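Local structure of isoflavone reductase (Medicago sativa, 2GAS) at residues 227-230 with 231-235. The protein reduces 2'-hydroxyisoflavones such as 2'-hydroxyformononetin to chiral isoflavanones with NADPH, a late step in making the alfalfa phytoalexin medicarpin. Sequence-based numbering, arbitrary orientation.
Sequences IALW and EKKIG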
loop_
_atom_site.group_PDB
_atom_site.type_symbol
_atom_site.label_atom_id
_atom_site.label_comp_id
_atom_site.label_asym_id
_atom_site.label_seq_id
_atom_site.Cartn_x
_atom_site.Cartn_y
_atom_site.Cartn_z
ATOM N N ILE A 227 -13.485 -15.592 -7.302
ATOM C CA ILE A 227 -14.607 -16.375 -6.792
ATOM C C ILE A 227 -14.483 -17.852 -7.172
ATOM O O ILE A 227 -14.738 -18.733 -6.350
ATOM C CB ILE A 227 -15.947 -15.797 -7.312
ATOM C CG1 ILE A 227 -16.188 -14.421 -6.684
ATOM C CG2 ILE A 227 -17.098 -16.743 -6.985
ATOM C CD1 ILE A 227 -17.370 -13.675 -7.267
ATOM N N ALA A 228 -14.086 -18.130 -8.411
ATOM C CA ALA A 228 -13.927 -19.517 -8.852
ATOM C C ALA A 228 -12.813 -20.200 -8.054
ATOM O O ALA A 228 -12.913 -21.380 -7.714
ATOM C CB ALA A 228 -13.616 -19.557 -10.347
ATOM N N LEU A 229 -11.752 -19.456 -7.753
ATOM C CA LEU A 229 -10.636 -19.991 -6.976
ATOM C C LEU A 229 -11.110 -20.384 -5.570
ATOM O O LEU A 229 -10.801 -21.467 -5.069
ATOM C CB LEU A 229 -9.523 -18.942 -6.872
ATOM C CG LEU A 229 -8.319 -19.297 -5.997
ATOM C CD1 LEU A 229 -7.691 -20.591 -6.504
ATOM C CD2 LEU A 229 -7.301 -18.160 -6.023
ATOM N N TRP A 230 -11.869 -19.492 -4.937
ATOM C CA TRP A 230 -12.386 -19.736 -3.597
ATOM C C TRP A 230 -13.364 -20.912 -3.592
ATOM O O TRP A 230 -13.334 -21.747 -2.695
ATOM C CB TRP A 230 -13.069 -18.464 -3.071
ATOM C CG TRP A 230 -13.716 -18.605 -1.721
ATOM C CD1 TRP A 230 -15.030 -18.387 -1.419
ATOM C CD2 TRP A 230 -13.075 -18.955 -0.485
ATOM N NE1 TRP A 230 -15.249 -18.573 -0.075
ATOM C CE2 TRP A 230 -14.067 -18.923 0.523
ATOM C CE3 TRP A 230 -11.759 -19.289 -0.131
ATOM C CZ2 TRP A 230 -13.783 -19.215 1.866
ATOM C CZ3 TRP A 230 -11.478 -19.581 1.204
ATOM C CH2 TRP A 230 -12.487 -19.540 2.183
ATOM N N GLU A 231 -14.234 -20.971 -4.597
ATOM C CA GLU A 231 -15.198 -22.063 -4.693
ATOM C C GLU A 231 -14.499 -23.408 -4.740
ATOM O O GLU A 231 -14.957 -24.381 -4.132
ATOM C CB GLU A 231 -16.057 -21.890 -5.939
ATOM C CG GLU A 231 -17.154 -20.871 -5.757
ATOM C CD GLU A 231 -17.917 -20.623 -7.028
ATOM O OE1 GLU A 231 -19.061 -20.138 -6.934
ATOM O OE2 GLU A 231 -17.361 -20.905 -8.113
ATOM N N LYS A 232 -13.389 -23.469 -5.462
ATOM C CA LYS A 232 -12.633 -24.708 -5.569
ATOM C C LYS A 232 -12.089 -25.093 -4.197
ATOM O O LYS A 232 -12.047 -26.272 -3.836
ATOM C CB LYS A 232 -11.470 -24.538 -6.548
ATOM C CG LYS A 232 -10.600 -25.779 -6.680
ATOM C CD LYS A 232 -9.307 -25.487 -7.432
ATOM C CE LYS A 232 -8.494 -24.404 -6.725
ATOM N NZ LYS A 232 -7.132 -24.226 -7.304
ATOM N N LYS A 233 -11.690 -24.091 -3.423
ATOM C CA LYS A 233 -11.135 -24.334 -2.095
ATOM C C LYS A 233 -12.119 -24.867 -1.064
ATOM O O LYS A 233 -11.771 -25.747 -0.278
ATOM C CB LYS A 233 -10.484 -23.059 -1.562
ATOM C CG LYS A 233 -9.226 -22.686 -2.306
ATOM C CD LYS A 233 -8.595 -21.452 -1.713
ATOM C CE LYS A 233 -7.213 -21.252 -2.284
ATOM N NZ LYS A 233 -6.346 -22.436 -2.001
ATOM N N ILE A 234 -13.341 -24.345 -1.049
ATOM C CA ILE A 234 -14.314 -24.815 -0.075
ATOM C C ILE A 234 -15.252 -25.882 -0.620
ATOM O O ILE A 234 -16.129 -26.377 0.092
ATOM C CB ILE A 234 -15.137 -23.654 0.510
ATOM C CG1 ILE A 234 -15.862 -22.892 -0.600
ATOM C CG2 ILE A 234 -14.210 -22.719 1.278
ATOM C CD1 ILE A 234 -16.931 -21.944 -0.071
ATOM N N GLY A 235 -15.068 -26.227 -1.889
ATOM C CA GLY A 235 -15.884 -27.263 -2.492
ATOM C C GLY A 235 -17.373 -27.017 -2.639
ATOM O O GLY A 235 -18.163 -27.949 -2.498
#
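Trp230 and Ile234, one helical turn apart, carry this contact, and the Trp230 side chain can be followed outward atom by atom. Its CB stands beside Glu231 N simply because the two residues are bonded neighbours. With CG anti to the backbone N (chi1 177°), the ring reaches the Lys233 chain, which crosses it at about a right angle, Lys233 CD lying 4.1 Å from Trp230 CE3. Further out, Trp230 CZ2 lies 3.6 Å from Ile234 CG2, and this methyl stands over the six-membered ring, 3.8 Å from its centroid and 19° off the normal, which meets the geometry of a CH-pi contact. Trp230 NE1 has Ile234 CD1 at 3.8 Å, while its hydrogen bond goes to Pro172 O. The Trp230-Ile234 pair lies in the last turn of helix 223-234, whose i to i+4 bonding persists up to Ile234 N to Trp230 O (3.1 Å, N-H...O 154°); Gly235 then leaves the helix with positive phi. Replacing Trp230 by alanine would probably cost Ile234 CG2 its aromatic face and Pro172 O its indole donor. On another side of the helix, Glu231 extends past Ile227, Glu231 OE1 3.9 Å from Ile227 CG2, and that oxygen is salt-bridged to Lys240 and accepts a hydrogen bond from Leu238 N.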